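Local coordinates for protein VirX1 (PDB 6QGM) that probably works as a flavin-dependent halogenase of a marine cyanophage, iodinating a diverse range of substrates, at residues B[112-115]-B[116-120]; B[123-126]-B[127-131]; B[476-479]-B[480-484]; B[491-494]-B[495-499]; B[504-507]-B[508-511]. All blocks are in the same frame, centred on the assembly; numbering follows the deposited sequence.

Contact 1 of 5, residues B[112-115]-B[116-120]; sequences NTWG and KLANK
Ala118 and Trp114, one helical turn apart, make the apolar part of this contact. The methyl CB of Ala118 lies over one face of the indole, 4.1 Å from the centroid of the Trp114 six-membered ring and 13° off its normal, a CH-pi arrangement. With CG anti to the backbone N, a chi1 of 177° swings the indole toward the following turn, where CH2 of Trp114 comes within 4.0 Å of Ala118 CB. Beyond the ring edge, Trp114 NE1 hydrogen-bonds to Thr129 and Phe130 meets the ring edge-to-face, tying the face of helix 113-120 to helix 129-134. Backbone bonds of helix 113-120 follow in regular i to i+4 order from Asn112 O to Gly115 O, the shortest being Ala118 N to Trp114 O at 2.9 Å. Charged and polar ends lead elsewhere: Lys116 bends at chi3, and its NZ forms a salt bridge with Asp491, while Asn119 ND2 is held by the carbonyl of Gln474.

Contact 2 of 5, residues B[123-126]-B[127-131]; sequences EDFP and PETFA
A type I beta turn from Pro126 to Thr129 leads into helix 129-134, and its closing bond joins Thr129 N to Pro126 O at 2.9 Å, with an N-H...O angle of 161°. The same carbonyl is gripped twice: Thr129 OG1 donates to Pro126 O as well, at 2.6 Å. A chi1 of 63° sets OG1 between the backbone N and carbonyl carbon of Thr129, where it also meets the edge of the Phe125 ring, 3.8 Å from CD1 of Phe125. The other branch, CG2 of Thr129, packs against Pro126 CD at 3.6 Å, the two side chains crossing at about a right angle. The Glu128 chain folds at chi2 so that its carboxylate lies beside CB and CG of Pro126. Before the turn, Asp124 forms a salt bridge with Arg498 and Phe125 meets the Trp501 ring, both partners on helix 494-512. Proline at the second position, here Pro127 with phi -48°, is characteristic of type I turns.

Contact 3 of 5, residues B[476-479]-B[480-484]; sequences YDKL and SEVLL
The carboxylates of Asp477 and Glu481 approach across one helical turn, their planes 61° apart, with OD2 of Asp477 3.6 Å from OE2 of Glu481. Two like charges this near would probably raise the proton affinity of either group, although the charge of Asp477 is partly balanced by the salt bridge of OD1 to Lys120. The remaining flat group, the Tyr476 ring, carries CB of Leu479 over the centre of one face, 3.8 Å above its plane. Asp477 begins helix 477-484, which meets the second subunit through Lys478, Leu479 and Val482. Its backbone bonds are uneven: Glu481 N to Asp477 O is nearly straight at 3.0 Å (172°), Val482 N to Lys478 O is longer at 3.3 Å, and Leu483 N to Leu479 O is weak. Lys478 NZ stands 4.4 Å from Glu481 OE1, beyond a salt bridge; the ammonium pairs instead with Asp61 of the second subunit. Ser480 OG, beside its own backbone N, hydrogen-bonds to Gln474, in the loop ahead of this helix.

Contact 4 of 5, residues B[491-494]-B[495-499]; sequences DYYY and EDIRK
Ile497 holds CG1 anti to its carbonyl carbon, and an extended chi2 carries its CD1 back toward two tyrosines; Tyr493, at chi1 69°, turns its ring to lie alongside it, pointing the same way. The setting is a type I beta turn, Asp491 to Tyr494, that runs directly into helix 494-512. CD1 of Ile497 sits over the centre of the Tyr494 ring, 4.2 Å from the centroid and only 4° off the normal, which is the evidence for a CH-pi contact. The same methyl touches the Tyr493 ring at 3.8 Å from CE2 of Tyr493, at an oblique angle. Both hydroxyls are fixed beyond the helix, that of Tyr493 by Ser106 and that of Tyr494 by Asp109, so each ring is held at its far end. Around the turn, Glu495 N bonds to Tyr492 O at 3.1 Å, standing well out of the carbonyl plane, as the chain passes from turn to helix. Regular i to i+4 bonds follow: Ile497 N to Tyr493 O (3.1 Å) and Arg498 N to Tyr494 O (2.8 Å). On the solvent side, Tyr492 lies with its ring plane 14° from the Glu495 carboxylate plane, while OE2 of Glu495 hydrogen-bonds to Tyr121. There the Glu495 chain is bent at chi2, and its CG stands 3.7 Å from CE1 of Tyr492.

Contact 5 of 5, residues B[504-507]-B[508-511]; sequences HYES and MVEY
His504 is met one turn later by Met508, the two side chains lying side by side and pointing the same way. CG of Met508 stands over one face of the imidazole, 3.8 Å from the centroid of the His504 ring and 26° off its normal, displaced toward the rim; the terminal CE of Met508 reaches CE1 of His504 at 3.6 Å. The sulfur is more remote and oblique, with SD of Met508 5.0 Å from the same centroid. Phe104 also meets the His504 ring. The next residue, Tyr505, repeats the pattern with Val509: CG1 of Val509 lies over a face of the phenol, 3.8 Å from the Tyr505 centroid, and the side chains cross at a slant. Tyr505 has CG anti to its backbone N (chi1 166°), which brings the ring to that methyl. Both are i to i+4 pairs on helix 494-512, which here packs through Met508 and Val509 on helix 137-143. Main-chain bonds accompany them, Met508 N to His504 O and Val509 N to Tyr505 O, each at 2.9 Å; the second is the straighter, at 157°. Glu506 follows on the exposed side, its bent chain running beside Val509 in the same direction. At Ser507 the carbonyl continues the helical bonding, accepting Tyr511 N at 3.1 Å.

In the fold
In chain order the contacts run 1 to 5, each confined to one continuous stretch, and together they describe a helical region lying 25 to 37 Å from the chain centre, apart from the two beta sheets. Helix 113-120 (contact 1) is central: contacts 2, 3 and 4 all touch it, with centres about 9, 11 and 10 Å from its own. Contacts 4 and 5 lie on one helix, 494-512, about 19 Å apart between centres, whereas contact 5 touches none of the others. Contacts 3 and 5 are the most distant pair, about 31 Å between centres. Stretches remote in sequence thus gather around helix 113-120 in one peripheral, mostly helical region, and of these contacts contact 3 alone touches a second subunit.

Contact 1 of 5, residues B[112-115]-B[116-120]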
loop_
_atom_site.group_PDB
_atom_site.type_symbol
_atom_site.label_atom_id
_atom_site.label_comp_id
_atom_site.label_asym_id
_atom_site.label_seq_id
_atom_site.Cartn_x
_atom_site.Cartn_y
_atom_site.Cartn_z
ATOM N N ASN B 112 -0.970 -0.487 23.836
ATOM C CA ASN B 112 -2.209 -1.143 24.340
ATOM C C ASN B 112 -2.206 -1.228 25.878
ATOM O O ASN B 112 -3.227 -1.693 26.441
ATOM C CB ASN B 112 -2.416 -2.528 23.718
ATOM C CG ASN B 112 -2.472 -2.488 22.197
ATOM O OD1 ASN B 112 -2.846 -1.476 21.607
ATOM N ND2 ASN B 112 -2.087 -3.558 21.531
ATOM N N THR B 113 -1.115 -0.815 26.535
ATOM C CA THR B 113 -0.964 -0.873 28.014
ATOM C C THR B 113 -2.083 -0.048 28.660
ATOM O O THR B 113 -2.789 -0.595 29.538
ATOM C CB THR B 113 0.437 -0.425 28.468
ATOM O OG1 THR B 113 1.430 -1.288 27.906
ATOM C CG2 THR B 113 0.622 -0.412 29.974
ATOM N N TRP B 114 -2.265 1.207 28.246
ATOM C CA TRP B 114 -3.265 2.095 28.900
ATOM C C TRP B 114 -4.653 1.440 28.886
ATOM O O TRP B 114 -5.328 1.455 29.932
ATOM C CB TRP B 114 -3.312 3.498 28.289
ATOM C CG TRP B 114 -4.384 4.283 28.971
ATOM C CD1 TRP B 114 -4.321 4.892 30.190
ATOM C CD2 TRP B 114 -5.743 4.392 28.537
ATOM N NE1 TRP B 114 -5.530 5.430 30.513
ATOM C CE2 TRP B 114 -6.428 5.132 29.521
ATOM C CE3 TRP B 114 -6.439 3.950 27.409
ATOM C CZ2 TRP B 114 -7.775 5.467 29.388
ATOM C CZ3 TRP B 114 -7.771 4.258 27.290
ATOM C CH2 TRP B 114 -8.421 5.020 28.260
ATOM N N GLY B 115 -5.066 0.916 27.731
ATOM C CA GLY B 115 -6.356 0.225 27.543
ATOM C C GLY B 115 -6.542 -0.936 28.511
ATOM O O GLY B 115 -7.650 -1.053 29.055
ATOM N N LYS B 116 -5.518 -1.779 28.722
ATOM C CA LYS B 116 -5.602 -2.909 29.681
ATOM C C LYS B 116 -5.799 -2.357 31.100
ATOM O O LYS B 116 -6.661 -2.906 31.819
ATOM C CB LYS B 116 -4.382 -3.823 29.570
ATOM C CG LYS B 116 -4.302 -4.583 28.254
ATOM C CD LYS B 116 -3.194 -5.607 28.164
ATOM C CE LYS B 116 -3.331 -6.750 29.148
ATOM N NZ LYS B 116 -2.695 -7.990 28.638
ATOM N N LEU B 117 -5.068 -1.294 31.467
ATOM C CA LEU B 117 -5.221 -0.596 32.773
ATOM C C LEU B 117 -6.677 -0.131 32.937
ATOM O O LEU B 117 -7.258 -0.362 34.023
ATOM C CB LEU B 117 -4.256 0.594 32.861
ATOM C CG LEU B 117 -2.789 0.240 33.094
ATOM C CD1 LEU B 117 -1.902 1.473 33.041
ATOM C CD2 LEU B 117 -2.627 -0.448 34.429
ATOM N N ALA B 118 -7.229 0.501 31.895
ATOM C CA ALA B 118 -8.617 1.022 31.846
ATOM C C ALA B 118 -9.622 -0.113 32.101
ATOM O O ALA B 118 -10.600 0.134 32.834
ATOM C CB ALA B 118 -8.871 1.699 30.527
ATOM N N ASN B 119 -9.383 -1.316 31.560
ATOM C CA ASN B 119 -10.287 -2.490 31.717
ATOM C C ASN B 119 -10.172 -3.037 33.140
ATOM O O ASN B 119 -11.214 -3.296 33.763
ATOM C CB ASN B 119 -10.005 -3.579 30.676
ATOM C CG ASN B 119 -10.657 -3.301 29.333
ATOM O OD1 ASN B 119 -11.695 -2.635 29.261
ATOM N ND2 ASN B 119 -10.057 -3.816 28.263
ATOM N N LYS B 120 -8.941 -3.201 33.631
ATOM C CA LYS B 120 -8.642 -3.818 34.946
ATOM C C LYS B 120 -9.028 -2.868 36.080
ATOM O O LYS B 120 -9.556 -3.354 37.079
ATOM C CB LYS B 120 -7.160 -4.160 35.021
ATOM C CG LYS B 120 -6.699 -5.253 34.069
ATOM C CD LYS B 120 -5.238 -5.618 34.325
ATOM C CE LYS B 120 -4.951 -7.074 34.049
ATOM N NZ LYS B 120 -4.968 -7.304 32.595
#

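Contact 2 of 5, residues B[123-126]-B[127-131]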
loop_
_atom_site.group_PDB
_atom_site.type_symbol
_atom_site.label_atom_id
_atom_site.label_comp_id
_atom_site.label_asym_id
_atom_site.label_seq_id
_atom_site.Cartn_x
_atom_site.Cartn_y
_atom_site.Cartn_z
ATOM N N GLU B 123 -11.942 2.745 37.728
ATOM C CA GLU B 123 -12.038 3.912 38.647
ATOM C C GLU B 123 -10.729 4.704 38.621
ATOM O O GLU B 123 -10.808 5.918 38.788
ATOM C CB GLU B 123 -12.384 3.470 40.069
ATOM C CG GLU B 123 -13.721 2.754 40.181
ATOM C CD GLU B 123 -14.902 3.451 39.513
ATOM O OE1 GLU B 123 -14.976 4.705 39.565
ATOM O OE2 GLU B 123 -15.742 2.737 38.908
ATOM N N ASP B 124 -9.588 4.064 38.363
ATOM C CA ASP B 124 -8.253 4.723 38.376
ATOM C C ASP B 124 -7.860 5.246 36.990
ATOM O O ASP B 124 -6.935 6.083 36.929
ATOM C CB ASP B 124 -7.176 3.772 38.896
ATOM C CG ASP B 124 -7.385 3.379 40.341
ATOM O OD1 ASP B 124 -7.908 4.227 41.106
ATOM O OD2 ASP B 124 -7.014 2.237 40.688
ATOM N N PHE B 125 -8.507 4.777 35.919
ATOM C CA PHE B 125 -8.083 5.069 34.520
ATOM C C PHE B 125 -9.282 5.437 33.647
ATOM O O PHE B 125 -9.535 4.807 32.620
ATOM C CB PHE B 125 -7.283 3.884 33.965
ATOM C CG PHE B 125 -5.947 3.710 34.627
ATOM C CD1 PHE B 125 -4.843 4.416 34.182
ATOM C CD2 PHE B 125 -5.798 2.849 35.699
ATOM C CE1 PHE B 125 -3.619 4.275 34.816
ATOM C CE2 PHE B 125 -4.569 2.697 36.321
ATOM C CZ PHE B 125 -3.483 3.413 35.879
ATOM N N PRO B 126 -10.023 6.509 33.988
ATOM C CA PRO B 126 -11.040 7.043 33.083
ATOM C C PRO B 126 -10.397 7.570 31.805
ATOM O O PRO B 126 -9.180 7.759 31.761
ATOM C CB PRO B 126 -11.679 8.185 33.889
ATOM C CG PRO B 126 -10.592 8.596 34.852
ATOM C CD PRO B 126 -9.912 7.295 35.229
ATOM N N PRO B 127 -11.195 7.821 30.738
ATOM C CA PRO B 127 -10.654 8.268 29.444
ATOM C C PRO B 127 -9.633 9.428 29.497
ATOM O O PRO B 127 -8.703 9.420 28.697
ATOM C CB PRO B 127 -11.920 8.687 28.682
ATOM C CG PRO B 127 -13.021 7.810 29.255
ATOM C CD PRO B 127 -12.658 7.640 30.715
ATOM N N GLU B 128 -9.781 10.376 30.430
ATOM C CA GLU B 128 -8.886 11.554 30.522
ATOM C C GLU B 128 -7.477 11.133 30.954
ATOM O O GLU B 128 -6.583 11.998 30.895
ATOM C CB GLU B 128 -9.428 12.620 31.480
ATOM C CG GLU B 128 -9.655 12.144 32.901
ATOM C CD GLU B 128 -11.076 11.645 33.190
ATOM O OE1 GLU B 128 -11.772 11.220 32.220
ATOM O OE2 GLU B 128 -11.486 11.659 34.398
ATOM N N THR B 129 -7.266 9.879 31.373
ATOM C CA THR B 129 -5.960 9.398 31.899
ATOM C C THR B 129 -5.043 8.920 30.767
ATOM O O THR B 129 -3.809 8.830 31.037
ATOM C CB THR B 129 -6.089 8.301 32.962
ATOM O OG1 THR B 129 -6.710 7.155 32.373
ATOM C CG2 THR B 129 -6.841 8.790 34.187
ATOM N N PHE B 130 -5.569 8.614 29.571
ATOM C CA PHE B 130 -4.727 8.170 28.428
ATOM C C PHE B 130 -3.661 9.236 28.152
ATOM O O PHE B 130 -2.450 8.878 28.059
ATOM C CB PHE B 130 -5.517 7.884 27.152
ATOM C CG PHE B 130 -4.620 7.609 25.969
ATOM C CD1 PHE B 130 -3.963 6.396 25.847
ATOM C CD2 PHE B 130 -4.383 8.592 25.010
ATOM C CE1 PHE B 130 -3.117 6.162 24.775
ATOM C CE2 PHE B 130 -3.552 8.349 23.927
ATOM C CZ PHE B 130 -2.912 7.135 23.819
ATOM N N ALA B 131 -4.076 10.505 28.025
ATOM C CA ALA B 131 -3.169 11.616 27.659
ATOM C C ALA B 131 -2.078 11.753 28.742
ATOM O O ALA B 131 -0.890 11.856 28.391
ATOM C CB ALA B 131 -3.964 12.884 27.478
#

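Contact 3 of 5, residues B[476-479]-B[480-484]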
loop_
_atom_site.group_PDB
_atom_site.type_symbol
_atom_site.label_atom_id
_atom_site.label_comp_id
_atom_site.label_asym_id
_atom_site.label_seq_id
_atom_site.Cartn_x
_atom_site.Cartn_y
_atom_site.Cartn_z
ATOM N N TYR B 476 -12.673 -5.367 26.420
ATOM C CA TYR B 476 -12.906 -6.185 27.636
ATOM C C TYR B 476 -11.660 -7.023 27.965
ATOM O O TYR B 476 -10.915 -7.450 27.043
ATOM C CB TYR B 476 -14.143 -7.067 27.466
ATOM C CG TYR B 476 -14.131 -8.075 26.342
ATOM C CD1 TYR B 476 -14.170 -7.681 25.016
ATOM C CD2 TYR B 476 -14.176 -9.433 26.614
ATOM C CE1 TYR B 476 -14.193 -8.604 23.988
ATOM C CE2 TYR B 476 -14.214 -10.376 25.599
ATOM C CZ TYR B 476 -14.205 -9.959 24.280
ATOM O OH TYR B 476 -14.192 -10.894 23.292
ATOM N N ASP B 477 -11.462 -7.268 29.264
ATOM C CA ASP B 477 -10.190 -7.819 29.801
ATOM C C ASP B 477 -10.054 -9.309 29.445
ATOM O O ASP B 477 -8.906 -9.773 29.249
ATOM C CB ASP B 477 -10.083 -7.613 31.313
ATOM C CG ASP B 477 -8.660 -7.814 31.807
ATOM O OD1 ASP B 477 -7.730 -7.243 31.145
ATOM O OD2 ASP B 477 -8.487 -8.547 32.818
ATOM N N LYS B 478 -11.178 -10.027 29.378
ATOM C CA LYS B 478 -11.209 -11.480 29.090
ATOM C C LYS B 478 -10.507 -11.759 27.751
ATOM O O LYS B 478 -9.960 -12.875 27.566
ATOM C CB LYS B 478 -12.656 -11.973 29.115
ATOM C CG LYS B 478 -12.823 -13.462 28.887
ATOM C CD LYS B 478 -11.996 -14.314 29.846
ATOM C CE LYS B 478 -12.078 -15.795 29.551
ATOM N NZ LYS B 478 -12.352 -16.621 30.763
ATOM N N LEU B 479 -10.517 -10.763 26.864
ATOM C CA LEU B 479 -9.916 -10.813 25.506
ATOM C C LEU B 479 -8.385 -10.845 25.617
ATOM O O LEU B 479 -7.749 -11.683 24.955
ATOM C CB LEU B 479 -10.380 -9.577 24.737
ATOM C CG LEU B 479 -9.925 -9.474 23.287
ATOM C CD1 LEU B 479 -10.107 -10.793 22.557
ATOM C CD2 LEU B 479 -10.695 -8.349 22.615
ATOM N N SER B 480 -7.840 -9.924 26.422
ATOM C CA SER B 480 -6.411 -9.810 26.798
ATOM C C SER B 480 -5.933 -11.126 27.427
ATOM O O SER B 480 -4.905 -11.648 26.996
ATOM C CB SER B 480 -6.222 -8.648 27.743
ATOM O OG SER B 480 -6.895 -7.482 27.294
ATOM N N GLU B 481 -6.661 -11.615 28.432
ATOM C CA GLU B 481 -6.410 -12.875 29.182
ATOM C C GLU B 481 -6.133 -14.027 28.211
ATOM O O GLU B 481 -5.180 -14.791 28.421
ATOM C CB GLU B 481 -7.644 -13.204 30.024
ATOM C CG GLU B 481 -7.479 -12.901 31.491
ATOM C CD GLU B 481 -8.764 -13.066 32.282
ATOM O OE1 GLU B 481 -9.154 -14.238 32.555
ATOM O OE2 GLU B 481 -9.378 -12.015 32.608
ATOM N N VAL B 482 -6.983 -14.166 27.198
ATOM C CA VAL B 482 -7.014 -15.317 26.247
ATOM C C VAL B 482 -5.781 -15.260 25.334
ATOM O O VAL B 482 -5.286 -16.332 24.967
ATOM C CB VAL B 482 -8.351 -15.339 25.481
ATOM C CG1 VAL B 482 -8.233 -15.948 24.093
ATOM C CG2 VAL B 482 -9.427 -16.044 26.302
ATOM N N LEU B 483 -5.278 -14.070 25.013
ATOM C CA LEU B 483 -4.069 -13.886 24.158
ATOM C C LEU B 483 -2.782 -14.208 24.947
ATOM O O LEU B 483 -1.820 -14.668 24.314
ATOM C CB LEU B 483 -4.084 -12.467 23.575
ATOM C CG LEU B 483 -5.260 -12.177 22.644
ATOM C CD1 LEU B 483 -5.484 -10.671 22.493
ATOM C CD2 LEU B 483 -5.075 -12.857 21.289
ATOM N N LEU B 484 -2.777 -14.067 26.281
ATOM C CA LEU B 484 -1.648 -14.490 27.169
ATOM C C LEU B 484 -1.572 -16.014 27.265
ATOM O O LEU B 484 -0.514 -16.521 27.677
ATOM C CB LEU B 484 -1.842 -13.946 28.591
ATOM C CG LEU B 484 -1.929 -12.434 28.763
ATOM C CD1 LEU B 484 -2.158 -12.108 30.228
ATOM C CD2 LEU B 484 -0.672 -11.771 28.218
#

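Contact 4 of 5, residues B[491-494]-B[495-499]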
loop_
_atom_site.group_PDB
_atom_site.type_symbol
_atom_site.label_atom_id
_atom_site.label_comp_id
_atom_site.label_asym_id
_atom_site.label_seq_id
_atom_site.Cartn_x
_atom_site.Cartn_y
_atom_site.Cartn_z
ATOM N N ASP B 491 -0.652 -11.401 33.685
ATOM C CA ASP B 491 -0.852 -9.931 33.717
ATOM C C ASP B 491 -0.574 -9.378 35.122
ATOM O O ASP B 491 -0.731 -8.170 35.289
ATOM C CB ASP B 491 -2.286 -9.597 33.306
ATOM C CG ASP B 491 -2.441 -9.209 31.847
ATOM O OD1 ASP B 491 -1.395 -8.962 31.191
ATOM O OD2 ASP B 491 -3.607 -9.174 31.373
ATOM N N TYR B 492 -0.182 -10.211 36.090
ATOM C CA TYR B 492 -0.080 -9.780 37.501
ATOM C C TYR B 492 0.752 -8.489 37.587
ATOM O O TYR B 492 0.370 -7.666 38.425
ATOM C CB TYR B 492 0.415 -10.879 38.448
ATOM C CG TYR B 492 0.405 -10.375 39.876
ATOM C CD1 TYR B 492 -0.800 -10.102 40.524
ATOM C CD2 TYR B 492 1.585 -10.065 40.551
ATOM C CE1 TYR B 492 -0.829 -9.571 41.806
ATOM C CE2 TYR B 492 1.567 -9.534 41.831
ATOM C CZ TYR B 492 0.359 -9.290 42.462
ATOM O OH TYR B 492 0.352 -8.782 43.728
ATOM N N TYR B 493 1.763 -8.275 36.731
ATOM C CA TYR B 493 2.674 -7.095 36.754
ATOM C C TYR B 493 1.932 -5.768 36.495
ATOM O O TYR B 493 2.540 -4.691 36.689
ATOM C CB TYR B 493 3.829 -7.271 35.767
ATOM C CG TYR B 493 3.480 -7.229 34.303
ATOM C CD1 TYR B 493 2.950 -8.333 33.659
ATOM C CD2 TYR B 493 3.714 -6.090 33.549
ATOM C CE1 TYR B 493 2.652 -8.316 32.305
ATOM C CE2 TYR B 493 3.426 -6.049 32.192
ATOM C CZ TYR B 493 2.904 -7.168 31.565
ATOM O OH TYR B 493 2.625 -7.142 30.234
ATOM N N TYR B 494 0.662 -5.830 36.089
ATOM C CA TYR B 494 -0.197 -4.643 35.856
ATOM C C TYR B 494 -0.515 -3.982 37.202
ATOM O O TYR B 494 -0.624 -2.741 37.238
ATOM C CB TYR B 494 -1.416 -5.015 34.997
ATOM C CG TYR B 494 -1.173 -4.802 33.524
ATOM C CD1 TYR B 494 -0.481 -5.722 32.750
ATOM C CD2 TYR B 494 -1.574 -3.623 32.921
ATOM C CE1 TYR B 494 -0.219 -5.490 31.411
ATOM C CE2 TYR B 494 -1.345 -3.380 31.577
ATOM C CZ TYR B 494 -0.654 -4.313 30.818
ATOM O OH TYR B 494 -0.419 -4.068 29.490
ATOM N N GLU B 495 -0.626 -4.758 38.280
ATOM C CA GLU B 495 -0.793 -4.242 39.671
ATOM C C GLU B 495 0.338 -3.257 39.971
ATOM O O GLU B 495 0.044 -2.214 40.576
ATOM C CB GLU B 495 -0.748 -5.376 40.693
ATOM C CG GLU B 495 -1.990 -6.242 40.672
ATOM C CD GLU B 495 -3.184 -5.569 41.319
ATOM O OE1 GLU B 495 -2.994 -5.070 42.458
ATOM O OE2 GLU B 495 -4.333 -5.621 40.770
ATOM N N ASP B 496 1.567 -3.567 39.541
ATOM C CA ASP B 496 2.774 -2.729 39.771
ATOM C C ASP B 496 2.741 -1.526 38.820
ATOM O O ASP B 496 3.082 -0.423 39.274
ATOM C CB ASP B 496 4.076 -3.509 39.597
ATOM C CG ASP B 496 4.458 -4.422 40.739
ATOM O OD1 ASP B 496 3.867 -4.330 41.852
ATOM O OD2 ASP B 496 5.363 -5.210 40.505
ATOM N N ILE B 497 2.338 -1.716 37.555
ATOM C CA ILE B 497 2.232 -0.590 36.588
ATOM C C ILE B 497 1.237 0.408 37.170
ATOM O O ILE B 497 1.548 1.612 37.170
ATOM C CB ILE B 497 1.837 -1.054 35.175
ATOM C CG1 ILE B 497 2.898 -1.958 34.553
ATOM C CG2 ILE B 497 1.596 0.149 34.287
ATOM C CD1 ILE B 497 2.561 -2.474 33.182
ATOM N N ARG B 498 0.101 -0.086 37.664
ATOM C CA ARG B 498 -0.987 0.733 38.271
ATOM C C ARG B 498 -0.437 1.546 39.447
ATOM O O ARG B 498 -0.454 2.780 39.362
ATOM C CB ARG B 498 -2.123 -0.181 38.726
ATOM C CG ARG B 498 -3.199 0.518 39.534
ATOM C CD ARG B 498 -4.226 -0.480 40.016
ATOM N NE ARG B 498 -5.155 0.156 40.929
ATOM C CZ ARG B 498 -4.890 0.443 42.188
ATOM N NH1 ARG B 498 -3.728 0.105 42.711
ATOM N NH2 ARG B 498 -5.794 1.030 42.946
ATOM N N LYS B 499 0.025 0.865 40.499
ATOM C CA LYS B 499 0.541 1.485 41.752
ATOM C C LYS B 499 1.660 2.465 41.393
ATOM O O LYS B 499 1.595 3.599 41.857
ATOM C CB LYS B 499 1.015 0.387 42.724
ATOM C CG LYS B 499 1.769 0.808 43.982
ATOM C CD LYS B 499 2.921 -0.136 44.344
ATOM C CE LYS B 499 3.557 0.212 45.665
ATOM N NZ LYS B 499 2.582 0.044 46.765
#

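Contact 5 of 5, residues B[504-507]-B[508-511]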
loop_
_atom_site.group_PDB
_atom_site.type_symbol
_atom_site.label_atom_id
_atom_site.label_comp_id
_atom_site.label_asym_id
_atom_site.label_seq_id
_atom_site.Cartn_x
_atom_site.Cartn_y
_atom_site.Cartn_z
ATOM N N HIS B 504 3.431 8.054 40.390
ATOM C CA HIS B 504 4.141 8.997 39.485
ATOM C C HIS B 504 3.229 10.181 39.171
ATOM O O HIS B 504 3.740 11.302 39.148
ATOM C CB HIS B 504 4.671 8.297 38.227
ATOM C CG HIS B 504 5.078 9.229 37.131
ATOM N ND1 HIS B 504 6.331 9.733 36.982
ATOM C CD2 HIS B 504 4.385 9.681 36.073
ATOM C CE1 HIS B 504 6.374 10.501 35.908
ATOM N NE2 HIS B 504 5.199 10.504 35.351
ATOM N N TYR B 505 1.934 9.945 38.942
ATOM C CA TYR B 505 0.950 11.009 38.641
ATOM C C TYR B 505 0.885 11.947 39.862
ATOM O O TYR B 505 1.146 13.151 39.684
ATOM C CB TYR B 505 -0.405 10.415 38.241
ATOM C CG TYR B 505 -1.522 11.432 38.249
ATOM C CD1 TYR B 505 -1.685 12.324 37.195
ATOM C CD2 TYR B 505 -2.383 11.540 39.329
ATOM C CE1 TYR B 505 -2.674 13.297 37.214
ATOM C CE2 TYR B 505 -3.383 12.492 39.353
ATOM C CZ TYR B 505 -3.512 13.386 38.304
ATOM O OH TYR B 505 -4.501 14.324 38.340
ATOM N N GLU B 506 0.598 11.417 41.059
ATOM C CA GLU B 506 0.392 12.238 42.276
ATOM C C GLU B 506 1.610 13.137 42.492
ATOM O O GLU B 506 1.406 14.333 42.800
ATOM C CB GLU B 506 0.060 11.382 43.502
ATOM C CG GLU B 506 -1.355 10.820 43.490
ATOM C CD GLU B 506 -2.518 11.750 43.110
ATOM O OE1 GLU B 506 -2.558 12.923 43.597
ATOM O OE2 GLU B 506 -3.393 11.307 42.300
ATOM N N SER B 507 2.827 12.635 42.274
ATOM C CA SER B 507 4.078 13.407 42.500
ATOM C C SER B 507 4.338 14.358 41.323
ATOM O O SER B 507 4.975 15.404 41.540
ATOM C CB SER B 507 5.244 12.510 42.756
ATOM O OG SER B 507 5.460 11.671 41.650
ATOM N N MET B 508 3.856 14.024 40.125
ATOM C CA MET B 508 4.024 14.865 38.912
ATOM C C MET B 508 3.150 16.112 39.051
ATOM O O MET B 508 3.594 17.182 38.628
ATOM C CB MET B 508 3.632 14.093 37.642
ATOM C CG MET B 508 4.795 13.593 36.866
ATOM S SD MET B 508 5.617 14.960 36.073
ATOM C CE MET B 508 7.059 14.028 35.584
ATOM N N VAL B 509 1.947 15.971 39.609
ATOM C CA VAL B 509 0.993 17.097 39.836
ATOM C C VAL B 509 1.611 18.036 40.869
ATOM O O VAL B 509 1.563 19.264 40.638
ATOM C CB VAL B 509 -0.412 16.615 40.243
ATOM C CG1 VAL B 509 -1.018 15.780 39.137
ATOM C CG2 VAL B 509 -0.467 15.830 41.536
ATOM N N GLU B 510 2.201 17.470 41.928
ATOM C CA GLU B 510 2.854 18.239 43.020
ATOM C C GLU B 510 4.010 19.065 42.436
ATOM O O GLU B 510 4.121 20.246 42.809
ATOM C CB GLU B 510 3.327 17.329 44.158
ATOM C CG GLU B 510 3.640 18.108 45.416
ATOM C CD GLU B 510 4.421 17.389 46.505
ATOM O OE1 GLU B 510 4.745 16.183 46.349
ATOM O OE2 GLU B 510 4.709 18.050 47.513
ATOM N N TYR B 511 4.831 18.486 41.557
ATOM C CA TYR B 511 6.011 19.174 40.960
ATOM C C TYR B 511 5.522 20.297 40.036
ATOM O O TYR B 511 6.071 21.420 40.084
ATOM C CB TYR B 511 6.939 18.235 40.175
ATOM C CG TYR B 511 7.961 18.997 39.371
ATOM C CD1 TYR B 511 8.947 19.733 40.006
ATOM C CD2 TYR B 511 7.889 19.067 37.988
ATOM C CE1 TYR B 511 9.867 20.479 39.290
ATOM C CE2 TYR B 511 8.799 19.815 37.259
ATOM C CZ TYR B 511 9.777 20.538 37.914
ATOM O OH TYR B 511 10.652 21.298 37.198
#